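Local coordinates for peptide ABC transporter, peptide-binding protein (Thermus thermophilus, PDB 2D5W) that binds oligopeptides, here a pentapeptide, and probably delivers them to an ABC transporter for uptake across the cell membrane, at residues A91-D95 / M207-G211; L332-R337 / Y370-K376; F47-S51 / W593-Y598; A12-P16 / F251-T255; P143-Y147 / N483-G487. One frame throughout, in Å; residues are numbered along the deposited sequence.

Contact 1 of 5, residues A91-D95 / M207-G211; sequences AKWSD and MVYSG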
# COMPACT_ATOMS: atom_id res chain seq x y z
N ALA A 91 5.93 -14.63 -23.48
CA ALA A 91 6.03 -13.52 -22.54
C ALA A 91 7.20 -12.67 -23.02
O ALA A 91 8.33 -13.15 -23.11
CB ALA A 91 6.30 -14.04 -21.14
N LYS A 92 6.93 -11.40 -23.33
CA LYS A 92 7.98 -10.52 -23.84
C LYS A 92 7.95 -9.10 -23.32
O LYS A 92 6.89 -8.55 -23.02
CB LYS A 92 7.91 -10.46 -25.38
CG LYS A 92 8.12 -11.78 -26.08
CD LYS A 92 8.15 -11.61 -27.60
CE LYS A 92 8.21 -12.95 -28.30
NZ LYS A 92 9.32 -13.80 -27.79
N TRP A 93 9.13 -8.50 -23.24
CA TRP A 93 9.26 -7.11 -22.83
C TRP A 93 8.82 -6.25 -24.02
O TRP A 93 8.79 -6.73 -25.16
CB TRP A 93 10.71 -6.79 -22.46
CG TRP A 93 11.22 -7.53 -21.25
CD1 TRP A 93 12.08 -8.60 -21.24
CD2 TRP A 93 10.90 -7.26 -19.88
NE1 TRP A 93 12.31 -9.00 -19.94
CE2 TRP A 93 11.60 -8.20 -19.09
CE3 TRP A 93 10.09 -6.31 -19.25
CZ2 TRP A 93 11.51 -8.21 -17.70
CZ3 TRP A 93 10.00 -6.33 -17.86
CH2 TRP A 93 10.71 -7.28 -17.10
N SER A 94 8.50 -4.99 -23.75
CA SER A 94 8.04 -4.08 -24.79
C SER A 94 9.06 -3.79 -25.89
O SER A 94 8.70 -3.27 -26.94
CB SER A 94 7.55 -2.77 -24.17
OG SER A 94 8.56 -2.17 -23.39
N ASP A 95 10.33 -4.12 -25.65
CA ASP A 95 11.36 -3.90 -26.66
C ASP A 95 11.56 -5.15 -27.51
O ASP A 95 12.44 -5.19 -28.37
CB ASP A 95 12.69 -3.48 -26.02
CG ASP A 95 13.26 -4.53 -25.08
OD1 ASP A 95 12.62 -5.58 -24.88
OD2 ASP A 95 14.36 -4.28 -24.52
N MET A 207 13.41 2.44 -19.18
CA MET A 207 12.82 1.14 -18.85
C MET A 207 12.06 0.49 -20.00
O MET A 207 11.79 1.13 -21.03
CB MET A 207 11.87 1.28 -17.66
CG MET A 207 12.55 1.39 -16.30
SD MET A 207 13.42 -0.14 -15.85
CE MET A 207 12.03 -1.18 -15.32
N VAL A 208 11.77 -0.79 -19.82
CA VAL A 208 10.96 -1.55 -20.77
C VAL A 208 9.81 -2.11 -19.93
O VAL A 208 9.91 -2.17 -18.70
CB VAL A 208 11.73 -2.68 -21.49
CG1 VAL A 208 12.79 -2.06 -22.40
CG2 VAL A 208 12.35 -3.63 -20.49
N TYR A 209 8.75 -2.53 -20.60
CA TYR A 209 7.52 -2.95 -19.94
C TYR A 209 7.01 -4.33 -20.31
O TYR A 209 7.12 -4.74 -21.46
CB TYR A 209 6.49 -1.86 -20.24
CG TYR A 209 7.03 -0.49 -19.90
CD1 TYR A 209 6.98 -0.02 -18.59
CD2 TYR A 209 7.72 0.28 -20.84
CE1 TYR A 209 7.59 1.17 -18.22
CE2 TYR A 209 8.34 1.48 -20.48
CZ TYR A 209 8.27 1.91 -19.16
OH TYR A 209 8.89 3.07 -18.75
N SER A 210 6.42 -5.02 -19.34
CA SER A 210 5.91 -6.38 -19.56
C SER A 210 4.39 -6.49 -19.56
O SER A 210 3.85 -7.56 -19.81
CB SER A 210 6.45 -7.30 -18.48
OG SER A 210 6.00 -6.84 -17.21
N GLY A 211 3.71 -5.39 -19.25
CA GLY A 211 2.26 -5.41 -19.18
C GLY A 211 1.56 -5.14 -20.50
O GLY A 211 2.20 -5.01 -21.53
O HOH W 1 4.61 -9.61 -21.82
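Ser94 grips the backbone of Tyr209 at two points, a case of one small residue tying two loops together. Its OG accepts from Tyr209 N at 2.8 Å in a fairly straight bond (163° at the hydrogen), while Ser94 N gives Tyr209 O a weak, strongly bent bond of 2.7 Å. The first of these depends on a chi1 of 57°, which sets OG between the backbone N and the carbonyl carbon of Ser94. The touching parts of the loops run nearly antiparallel.

Val208 reaches across with both methyls. CG2 packs against Trp93 CE3 at 3.7 Å, its side chain crossing the indole at about a right angle, and CG1 lies 3.4 Å from Asp95 OD2. Farther along the same indole, Ser210 CB meets Trp93 CZ3 at 3.7 Å. A water joins the far end by donating to Lys92 O (2.8 Å) and to Ser210 O (3.0 Å).

A second shell fixes the polar ends. Asp103 accepts from the indole NE1 of Trp93, His160 bonds Asp95 OD2, and Ser210 OG pairs with Tyr156 OH and Ala42 N. The contact thus joins the loop between strand 78-86 and helix 101-112 to the one between helix 199-203 and strand 213-219, with helix 159-173 packed against Val208 and Lys214 of strand 213-219 touching both Ser94 and Tyr209.

Contact 2 of 5, residues L332-R337 / Y370-K376; sequences LHALNR and YEFDLKK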
# COMPACT_ATOMS: atom_id res chain seq x y z
N LEU A 332 -6.84 9.37 21.69
CA LEU A 332 -7.96 8.69 21.04
C LEU A 332 -9.30 9.03 21.70
O LEU A 332 -10.31 9.18 21.01
CB LEU A 332 -7.74 7.17 21.02
CG LEU A 332 -8.69 6.39 20.10
CD1 LEU A 332 -8.66 6.98 18.69
CD2 LEU A 332 -8.30 4.92 20.07
N HIS A 333 -9.31 9.15 23.02
CA HIS A 333 -10.54 9.51 23.74
C HIS A 333 -10.98 10.92 23.35
O HIS A 333 -12.15 11.28 23.53
CB HIS A 333 -10.33 9.46 25.26
CG HIS A 333 -10.49 8.10 25.86
ND1 HIS A 333 -11.62 7.33 25.69
CD2 HIS A 333 -9.68 7.39 26.68
CE1 HIS A 333 -11.50 6.21 26.38
NE2 HIS A 333 -10.33 6.22 26.99
N ALA A 334 -10.05 11.72 22.84
CA ALA A 334 -10.35 13.09 22.44
C ALA A 334 -10.74 13.21 20.97
O ALA A 334 -11.07 14.30 20.51
CB ALA A 334 -9.17 14.00 22.75
N LEU A 335 -10.68 12.11 20.24
CA LEU A 335 -11.05 12.11 18.82
C LEU A 335 -12.48 11.60 18.72
O LEU A 335 -12.76 10.44 19.02
CB LEU A 335 -10.12 11.20 18.01
CG LEU A 335 -8.62 11.50 18.10
CD1 LEU A 335 -7.87 10.65 17.08
CD2 LEU A 335 -8.35 12.98 17.85
N ASN A 336 -13.40 12.47 18.32
CA ASN A 336 -14.80 12.08 18.20
C ASN A 336 -15.01 11.35 16.88
O ASN A 336 -15.62 11.87 15.95
CB ASN A 336 -15.71 13.30 18.29
CG ASN A 336 -17.17 12.92 18.40
OD1 ASN A 336 -17.51 11.73 18.42
ND2 ASN A 336 -18.04 13.91 18.47
N ARG A 337 -14.49 10.13 16.82
CA ARG A 337 -14.58 9.31 15.62
C ARG A 337 -16.00 8.95 15.23
O ARG A 337 -16.36 9.01 14.05
CB ARG A 337 -13.73 8.05 15.80
CG ARG A 337 -12.25 8.35 16.01
CD ARG A 337 -11.47 7.08 16.29
NE ARG A 337 -11.88 6.47 17.55
CZ ARG A 337 -11.71 5.19 17.85
NH1 ARG A 337 -12.12 4.73 19.02
NH2 ARG A 337 -11.13 4.36 16.99
N TYR A 370 -12.23 2.75 22.50
CA TYR A 370 -12.01 4.03 23.18
C TYR A 370 -13.04 5.04 22.72
O TYR A 370 -12.89 5.68 21.68
CB TYR A 370 -10.60 4.53 22.88
CG TYR A 370 -9.52 3.62 23.41
CD1 TYR A 370 -8.94 3.86 24.65
CD2 TYR A 370 -9.08 2.52 22.67
CE1 TYR A 370 -7.95 3.02 25.15
CE2 TYR A 370 -8.09 1.67 23.16
CZ TYR A 370 -7.53 1.93 24.40
OH TYR A 370 -6.54 1.11 24.88
N GLU A 371 -14.10 5.19 23.51
CA GLU A 371 -15.17 6.12 23.18
C GLU A 371 -14.72 7.57 23.33
O GLU A 371 -13.74 7.86 24.01
CB GLU A 371 -16.39 5.86 24.06
CG GLU A 371 -16.29 6.39 25.49
CD GLU A 371 -15.47 5.51 26.42
OE1 GLU A 371 -14.81 4.56 25.95
OE2 GLU A 371 -15.49 5.78 27.64
N PHE A 372 -15.45 8.47 22.68
CA PHE A 372 -15.14 9.89 22.77
C PHE A 372 -15.51 10.36 24.18
O PHE A 372 -16.67 10.30 24.58
CB PHE A 372 -15.96 10.66 21.74
CG PHE A 372 -15.76 12.15 21.80
CD1 PHE A 372 -14.49 12.70 21.66
CD2 PHE A 372 -16.84 13.00 21.99
CE1 PHE A 372 -14.30 14.08 21.72
CE2 PHE A 372 -16.67 14.38 22.05
CZ PHE A 372 -15.39 14.92 21.91
N ASP A 373 -14.51 10.80 24.93
CA ASP A 373 -14.72 11.27 26.30
C ASP A 373 -13.56 12.17 26.70
O ASP A 373 -12.49 11.70 27.09
CB ASP A 373 -14.79 10.09 27.26
CG ASP A 373 -15.22 10.49 28.66
OD1 ASP A 373 -14.88 11.61 29.10
OD2 ASP A 373 -15.91 9.69 29.33
N LEU A 374 -13.78 13.48 26.62
CA LEU A 374 -12.74 14.44 26.96
C LEU A 374 -12.33 14.36 28.43
O LEU A 374 -11.18 14.65 28.76
CB LEU A 374 -13.19 15.85 26.61
CG LEU A 374 -13.44 16.10 25.11
CD1 LEU A 374 -13.87 17.54 24.90
CD2 LEU A 374 -12.17 15.80 24.32
N LYS A 375 -13.25 13.97 29.30
CA LYS A 375 -12.93 13.86 30.72
C LYS A 375 -11.88 12.78 30.94
O LYS A 375 -10.93 12.98 31.71
CB LYS A 375 -14.19 13.53 31.53
CG LYS A 375 -15.21 14.66 31.57
CD LYS A 375 -16.42 14.28 32.41
CE LYS A 375 -16.04 13.98 33.85
NZ LYS A 375 -15.41 15.15 34.51
N LYS A 376 -12.04 11.65 30.27
CA LYS A 376 -11.07 10.56 30.41
C LYS A 376 -9.71 10.99 29.86
O LYS A 376 -8.68 10.67 30.44
CB LYS A 376 -11.56 9.30 29.68
CG LYS A 376 -12.66 8.56 30.40
CD LYS A 376 -12.95 7.22 29.74
CE LYS A 376 -13.98 6.42 30.54
NZ LYS A 376 -14.24 5.09 29.93
O HOH W 2 -12.91 7.86 19.90
O HOH W 3 -11.18 2.15 19.78
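Three direct hydrogen bonds link His333 and Arg337 to residues 370-376. His333 ND1 donates to Glu371 O at 2.8 Å, almost straight (173°) and in both the imidazole and the carbonyl plane, which fixes the ring's rotation. Asp373 N returns a bond to His333 O, also 2.8 Å. Arg337 NH1 reaches Tyr370 O at 2.9 Å in the guanidinium plane, and a water that accepts from both Arg337 NH1 and Tyr370 N adds a second link; NH2 goes to Pro546 O.

The contact joins helix 325-333, which ends close to His333, to helix 374-383, N-capped by Asp373, whose OD1 accepts from Lys376 N and weakly from Lys375 N.

Ring contacts fill the rest. The imidazole lies between Lys376 CD over one face and Tyr370 CB over the opposite one, and the Tyr370 ring turns its edge toward His333 with planes at 67°. Phe372 takes Asn336 CB over its centre, 3.5 Å above the plane, the amide nearly parallel to the ring and its OD1 capping Gly339 N. This stack follows from Asn336 CG standing anti to the backbone N. Within 370-376, Lys376 NZ forms a salt bridge to Glu371 OE2 at 2.7 Å, on its syn side.

Contact 3 of 5, residues F47-S51 / W593-Y598; sequences FNADS and WDQAKY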
# COMPACT_ATOMS: atom_id res chain seq x y z
N PHE A 47 -4.46 -12.12 -9.55
CA PHE A 47 -5.52 -12.41 -8.58
C PHE A 47 -6.73 -11.63 -9.08
O PHE A 47 -6.71 -10.40 -9.12
CB PHE A 47 -5.10 -11.94 -7.18
CG PHE A 47 -5.86 -12.60 -6.06
CD1 PHE A 47 -6.69 -11.86 -5.23
CD2 PHE A 47 -5.74 -13.97 -5.84
CE1 PHE A 47 -7.39 -12.47 -4.18
CE2 PHE A 47 -6.43 -14.59 -4.80
CZ PHE A 47 -7.26 -13.84 -3.97
N ASN A 48 -7.78 -12.35 -9.47
CA ASN A 48 -8.96 -11.69 -10.03
C ASN A 48 -10.01 -11.19 -9.05
O ASN A 48 -9.87 -11.32 -7.83
CB ASN A 48 -9.61 -12.59 -11.09
CG ASN A 48 -10.20 -13.87 -10.52
OD1 ASN A 48 -10.62 -13.91 -9.37
ND2 ASN A 48 -10.25 -14.91 -11.34
N ALA A 49 -11.07 -10.60 -9.59
CA ALA A 49 -12.15 -10.03 -8.79
C ALA A 49 -12.90 -11.07 -7.97
O ALA A 49 -13.55 -10.73 -6.98
CB ALA A 49 -13.12 -9.27 -9.68
N ASP A 50 -12.82 -12.33 -8.39
CA ASP A 50 -13.48 -13.42 -7.68
C ASP A 50 -12.54 -13.99 -6.62
O ASP A 50 -12.81 -15.06 -6.05
CB ASP A 50 -13.87 -14.52 -8.67
CG ASP A 50 -15.09 -14.16 -9.50
OD1 ASP A 50 -15.25 -14.72 -10.60
OD2 ASP A 50 -15.90 -13.32 -9.04
N SER A 51 -11.45 -13.28 -6.35
CA SER A 51 -10.47 -13.69 -5.35
C SER A 51 -9.84 -15.04 -5.67
O SER A 51 -9.69 -15.90 -4.79
CB SER A 51 -11.11 -13.73 -3.96
OG SER A 51 -11.58 -12.44 -3.60
N TRP A 593 -16.87 -9.12 -16.80
CA TRP A 593 -17.05 -8.90 -15.37
C TRP A 593 -18.13 -7.85 -15.13
O TRP A 593 -18.35 -6.99 -15.98
CB TRP A 593 -15.74 -8.41 -14.73
CG TRP A 593 -14.57 -9.31 -15.00
CD1 TRP A 593 -13.74 -9.27 -16.08
CD2 TRP A 593 -14.15 -10.42 -14.20
NE1 TRP A 593 -12.83 -10.30 -16.00
CE2 TRP A 593 -13.06 -11.02 -14.86
CE3 TRP A 593 -14.60 -10.97 -12.99
CZ2 TRP A 593 -12.40 -12.14 -14.35
CZ3 TRP A 593 -13.94 -12.09 -12.48
CH2 TRP A 593 -12.86 -12.66 -13.17
N ASP A 594 -18.81 -7.93 -14.00
CA ASP A 594 -19.82 -6.95 -13.65
C ASP A 594 -19.53 -6.47 -12.24
O ASP A 594 -19.39 -7.28 -11.32
CB ASP A 594 -21.24 -7.51 -13.71
CG ASP A 594 -22.29 -6.44 -13.48
OD1 ASP A 594 -22.53 -5.63 -14.40
OD2 ASP A 594 -22.85 -6.38 -12.37
N GLN A 595 -19.46 -5.16 -12.08
CA GLN A 595 -19.14 -4.55 -10.80
C GLN A 595 -20.13 -4.78 -9.66
O GLN A 595 -19.74 -4.86 -8.50
CB GLN A 595 -18.95 -3.04 -11.00
CG GLN A 595 -18.50 -2.32 -9.76
CD GLN A 595 -17.13 -2.77 -9.30
OE1 GLN A 595 -16.10 -2.35 -9.86
NE2 GLN A 595 -17.10 -3.64 -8.31
N ALA A 596 -21.41 -4.90 -9.98
CA ALA A 596 -22.46 -5.06 -8.97
C ALA A 596 -22.19 -6.05 -7.84
O ALA A 596 -22.26 -5.69 -6.66
CB ALA A 596 -23.78 -5.41 -9.65
N LYS A 597 -21.87 -7.30 -8.19
CA LYS A 597 -21.65 -8.33 -7.18
C LYS A 597 -20.48 -8.11 -6.22
O LYS A 597 -20.42 -8.75 -5.17
CB LYS A 597 -21.48 -9.69 -7.86
CG LYS A 597 -20.21 -9.83 -8.68
CD LYS A 597 -20.11 -11.20 -9.34
CE LYS A 597 -21.16 -11.37 -10.43
NZ LYS A 597 -20.98 -10.38 -11.53
N TYR A 598 -19.58 -7.20 -6.55
CA TYR A 598 -18.43 -6.93 -5.70
C TYR A 598 -18.56 -5.61 -4.94
O TYR A 598 -17.73 -5.29 -4.10
CB TYR A 598 -17.15 -6.88 -6.53
CG TYR A 598 -16.99 -8.02 -7.50
CD1 TYR A 598 -16.74 -9.31 -7.06
CD2 TYR A 598 -17.12 -7.80 -8.87
CE1 TYR A 598 -16.61 -10.37 -7.96
CE2 TYR A 598 -17.00 -8.84 -9.78
CZ TYR A 598 -16.75 -10.12 -9.32
OH TYR A 598 -16.64 -11.15 -10.23
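Ala49 and Tyr598 mark the closest approach of the two backbones, with CA atoms 7.7 Å apart, where a type I beta turn from Asn48 to Ser51 meets the 3-10 segment containing Tyr598. At that separation the side chains do most of the touching, though Ala49 O comes within 3.2 Å of Tyr598 CE1. Ala49 CB lies 3.7 Å above the face of the Tyr598 ring, displaced toward its rim, and Lys597 CG covers the centre of the opposite face, so the phenol is held between the two.

At the end of the ring, Tyr598 OH donates to Asp50 OD2 in a short bond of 2.6 Å. Asp50 OD2 lies near the plane of the phenol ring, at its edge, whereas the hydroxyl meets the carboxylate from above, 43° out of its plane. The other oxygen, Asp50 OD1, comes within 3.5 Å of Trp593 CZ3. A phenylalanine in place of Tyr598 would probably keep the alanine contact yet leave the carboxylate of Asp50 without its hydroxyl mate and freer to turn.

Trp593 packs next to Tyr598 against the same turn. Its CH2 approaches Asn48 CB at 3.9 Å and its CE3 approaches Ala49 CB at 4.0 Å, while NE1 is satisfied by Glu581 and the indole meets Trp577 edge to face. Inside the turn, Asn48 OD1 accepts weakly from Asp50 N and also bonds Gln52 N, and Ser51 N closes on Asn48 O. Here, then, a type I turn from the loop between strands 45-47 and 53-55 is received by a pair of aromatic residues of the C-terminal tail.

Contact 4 of 5, residues A12-P16 / F251-T255; sequences ASQEP and FIQNT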
# COMPACT_ATOMS: atom_id res chain seq x y z
N ALA A 12 -6.98 10.55 -10.92
CA ALA A 12 -6.39 10.21 -9.63
C ALA A 12 -6.04 11.49 -8.87
O ALA A 12 -5.78 12.53 -9.48
CB ALA A 12 -5.14 9.36 -9.83
N SER A 13 -6.03 11.40 -7.54
CA SER A 13 -5.71 12.56 -6.71
C SER A 13 -4.30 12.53 -6.12
O SER A 13 -3.91 13.41 -5.36
CB SER A 13 -6.73 12.69 -5.58
OG SER A 13 -6.71 11.55 -4.74
N GLN A 14 -3.53 11.49 -6.48
CA GLN A 14 -2.16 11.35 -6.01
C GLN A 14 -1.32 10.88 -7.19
O GLN A 14 -1.83 10.17 -8.06
CB GLN A 14 -2.08 10.35 -4.86
CG GLN A 14 -2.81 10.84 -3.62
CD GLN A 14 -2.79 9.85 -2.48
OE1 GLN A 14 -1.91 8.98 -2.40
NE2 GLN A 14 -3.75 9.97 -1.58
N GLU A 15 -0.06 11.27 -7.21
CA GLU A 15 0.84 10.92 -8.30
C GLU A 15 2.07 10.16 -7.80
O GLU A 15 2.61 10.49 -6.74
CB GLU A 15 1.29 12.20 -9.02
CG GLU A 15 2.14 11.98 -10.26
CD GLU A 15 2.41 13.27 -11.02
OE1 GLU A 15 1.78 14.30 -10.70
OE2 GLU A 15 3.25 13.25 -11.95
N PRO A 16 2.51 9.14 -8.54
CA PRO A 16 3.69 8.39 -8.09
C PRO A 16 4.91 9.31 -8.01
O PRO A 16 5.09 10.17 -8.87
CB PRO A 16 3.87 7.34 -9.18
CG PRO A 16 2.49 7.16 -9.73
CD PRO A 16 1.95 8.56 -9.77
N PHE A 251 -3.66 13.60 -13.05
CA PHE A 251 -3.51 13.87 -11.63
C PHE A 251 -4.00 15.24 -11.22
O PHE A 251 -3.56 16.26 -11.75
CB PHE A 251 -2.03 13.72 -11.25
CG PHE A 251 -1.46 12.39 -11.63
CD1 PHE A 251 -1.89 11.23 -10.99
CD2 PHE A 251 -0.53 12.27 -12.66
CE1 PHE A 251 -1.42 9.98 -11.37
CE2 PHE A 251 -0.05 11.02 -13.05
CZ PHE A 251 -0.50 9.88 -12.40
N ILE A 252 -4.93 15.25 -10.26
CA ILE A 252 -5.49 16.48 -9.72
C ILE A 252 -5.44 16.30 -8.21
O ILE A 252 -6.24 15.55 -7.63
CB ILE A 252 -6.94 16.70 -10.22
CG1 ILE A 252 -6.95 16.78 -11.75
CG2 ILE A 252 -7.50 18.00 -9.63
CD1 ILE A 252 -8.33 16.93 -12.36
N GLN A 253 -4.48 16.97 -7.57
CA GLN A 253 -4.24 16.83 -6.13
C GLN A 253 -5.37 17.21 -5.19
O GLN A 253 -5.58 16.54 -4.18
CB GLN A 253 -2.99 17.63 -5.75
CG GLN A 253 -2.46 17.30 -4.36
CD GLN A 253 -1.33 18.20 -3.93
OE1 GLN A 253 -0.56 18.69 -4.75
NE2 GLN A 253 -1.22 18.42 -2.62
N ASN A 254 -6.08 18.29 -5.49
CA ASN A 254 -7.18 18.69 -4.64
C ASN A 254 -8.37 17.81 -5.02
O ASN A 254 -8.82 17.83 -6.16
CB ASN A 254 -7.51 20.16 -4.84
CG ASN A 254 -8.66 20.62 -3.96
OD1 ASN A 254 -9.81 20.26 -4.19
ND2 ASN A 254 -8.34 21.40 -2.93
N THR A 255 -8.86 17.03 -4.06
CA THR A 255 -9.96 16.12 -4.36
C THR A 255 -11.25 16.79 -4.80
O THR A 255 -12.03 16.19 -5.54
CB THR A 255 -10.24 15.15 -3.19
OG1 THR A 255 -10.49 15.90 -1.99
CG2 THR A 255 -9.05 14.22 -2.96
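Phe251 lies with one ring face against Glu15 while Ala12, Gln14 and Pro16 gather round it obliquely. Glu15 CG sits 3.6 Å above the ring plane, displaced toward the rim, and the carboxylate beyond it stacks almost parallel (planes 9° apart), with CD 3.5 Å from Phe251 CD2. This flat overlay is possible because the glutamate is extended, CG anti to the backbone N at chi1 -175°, and because OE2 is held by Trp218 NE1 and Gly221 N. Ala12 CB touches Phe251 CD1 at 3.9 Å, and Pro16 CD meets CZ at 3.8 Å, crossing at about a right angle. Replacing Phe251 by an alanine is likely to strip the Glu15 chain of the surface it lies on and open a gap beside Ala12 and Pro16.

The backbones meet as the ends of parallel strands 7-12 and 246-251, bridged at Ala12 and Phe251. Ile252 N donates to Ala12 O at 3.0 Å, nearly straight, and Ser13 CA makes a C-H contact with Ile252 O. Beyond the strands, Ser13 CB packs on Thr255 CG2 at the start of helix 255-264. Gln14 points its side chain elsewhere, where NE2 bonds the backbone of the bound peptide and OE1 bonds Ser443. Gln14 O, buried with no polar partner, lies 3.1 Å from Phe251 CD1 and faces ring carbons rather than a donor, which is likely to carry some desolvation cost.

Contact 5 of 5, residues P143-Y147 / N483-G487; sequences PAYYY and NLNTG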
# COMPACT_ATOMS: atom_id res chain seq x y z
N PRO A 143 10.77 -21.03 6.47
CA PRO A 143 9.50 -21.74 6.64
C PRO A 143 8.40 -21.12 5.79
O PRO A 143 8.43 -19.92 5.51
CB PRO A 143 9.23 -21.60 8.13
CG PRO A 143 9.76 -20.24 8.42
CD PRO A 143 11.07 -20.22 7.67
N ALA A 144 7.43 -21.93 5.39
CA ALA A 144 6.32 -21.45 4.57
C ALA A 144 5.25 -20.80 5.44
O ALA A 144 5.00 -21.25 6.57
CB ALA A 144 5.72 -22.60 3.78
N TYR A 145 4.63 -19.75 4.92
CA TYR A 145 3.56 -19.04 5.61
C TYR A 145 2.25 -19.38 4.91
O TYR A 145 2.24 -19.75 3.73
CB TYR A 145 3.78 -17.53 5.59
CG TYR A 145 4.90 -17.03 6.49
CD1 TYR A 145 5.15 -15.67 6.62
CD2 TYR A 145 5.69 -17.92 7.22
CE1 TYR A 145 6.17 -15.20 7.45
CE2 TYR A 145 6.71 -17.46 8.05
CZ TYR A 145 6.94 -16.10 8.16
OH TYR A 145 7.96 -15.66 8.98
N TYR A 146 1.14 -19.24 5.63
CA TYR A 146 -0.17 -19.58 5.09
C TYR A 146 -0.58 -18.86 3.82
O TYR A 146 -1.42 -19.36 3.06
CB TYR A 146 -1.24 -19.36 6.17
CG TYR A 146 -1.68 -17.92 6.34
CD1 TYR A 146 -2.82 -17.44 5.71
CD2 TYR A 146 -0.94 -17.04 7.12
CE1 TYR A 146 -3.23 -16.12 5.85
CE2 TYR A 146 -1.33 -15.71 7.27
CZ TYR A 146 -2.47 -15.26 6.63
OH TYR A 146 -2.86 -13.94 6.76
N TYR A 147 0.00 -17.69 3.57
CA TYR A 147 -0.35 -16.89 2.41
C TYR A 147 0.62 -16.91 1.23
O TYR A 147 0.43 -16.17 0.27
CB TYR A 147 -0.56 -15.43 2.84
CG TYR A 147 0.64 -14.77 3.51
CD1 TYR A 147 1.90 -14.74 2.89
CD2 TYR A 147 0.51 -14.12 4.73
CE1 TYR A 147 2.97 -14.07 3.47
CE2 TYR A 147 1.58 -13.44 5.32
CZ TYR A 147 2.80 -13.42 4.68
OH TYR A 147 3.86 -12.74 5.24
N ASN A 483 10.18 -10.40 13.41
CA ASN A 483 9.48 -11.63 13.09
C ASN A 483 10.40 -12.69 13.70
O ASN A 483 11.57 -12.78 13.34
CB ASN A 483 9.35 -11.84 11.59
CG ASN A 483 8.63 -13.13 11.25
OD1 ASN A 483 9.13 -14.21 11.55
ND2 ASN A 483 7.46 -13.02 10.64
N LEU A 484 9.86 -13.48 14.62
CA LEU A 484 10.65 -14.49 15.31
C LEU A 484 11.06 -15.70 14.48
O LEU A 484 11.95 -16.45 14.89
CB LEU A 484 9.90 -14.96 16.56
CG LEU A 484 9.51 -13.84 17.53
CD1 LEU A 484 8.89 -14.45 18.78
CD2 LEU A 484 10.73 -13.01 17.90
N ASN A 485 10.44 -15.90 13.33
CA ASN A 485 10.79 -17.04 12.49
C ASN A 485 12.05 -16.78 11.68
O ASN A 485 12.79 -17.71 11.37
CB ASN A 485 9.64 -17.37 11.54
CG ASN A 485 8.33 -17.53 12.26
OD1 ASN A 485 8.27 -18.14 13.32
ND2 ASN A 485 7.27 -16.98 11.68
N THR A 486 12.28 -15.52 11.34
CA THR A 486 13.43 -15.14 10.54
C THR A 486 14.39 -14.20 11.25
O THR A 486 15.52 -14.00 10.81
CB THR A 486 12.98 -14.45 9.24
OG1 THR A 486 12.13 -13.34 9.57
CG2 THR A 486 12.23 -15.42 8.34
N GLY A 487 13.93 -13.62 12.36
CA GLY A 487 14.76 -12.68 13.09
C GLY A 487 14.82 -11.32 12.42
O GLY A 487 15.59 -10.45 12.83
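The Tyr145 ring presents its hydroxyl end to two asparagine amides that are turned quite differently: the Asn483 amide is nearly parallel to the ring (planes 13° apart), and that of Asn485 stands steeply to it (72°). At the edge of the ring, in its plane, lies Tyr147 CZ, and Tyr145 CB in turn sits over a face of the Tyr147 ring. Arg126 makes a cation-pi contact with Tyr145. The two asparagines belong to an Asx turn: Asn483 OD1 accepts from Asn485 N at 2.8 Å, and Gly487 N reinforces the bend by bonding Asn483 O at 2.7 Å.

The turn sets Asn485 to donate from ND2 to Tyr145 OH, 3.1 Å and nearly straight at 168°, with the hydroxyl in the amide plane. The same nitrogen also bonds Ser516 O of helix 509-518. Asp122 OD2 is the further partner of the phenol oxygen and of Thr486 OG1, so one carboxylate of helix 121-126 holds both sides of the contact. Apolar touching is slight: Pro143, preceded by a cis peptide bond, brings CG to 4.2 Å from Asn485 CB.

Loops following strands 136-141 and 463-469 are joined here. Asn483 owes its position beside the phenol to its first torsion, which swings CG anti to the backbone N and brings its OD1 and ND2 both to 3.2 Å from Tyr145 OH.

How the contacts relate
From the N terminus, residues 12-16 open contact 4, 47-51 contact 3, 91-95 contact 1 and 143-147 contact 5. Contact 1 closes first, at 207-211, nested within contacts 3 and 4 but crossing contact 5. Residues 251-255 close contact 4, which crosses contacts 3 and 5. Contact 2 spans a short loop within contacts 5 and 3, which end at 483-487 and 593-598. Contact 4 joins the ends of parallel strands 7-12 and 246-251, with Gln14 reaching the bound peptide; contact 3 brings the C-terminal tail to the turn between strands 45-47 and 53-55; contact 5 joins the loop after strand 136-141 to that before helix 509-518; contacts 1 and 2 lie on opposite sides of the chain's centre.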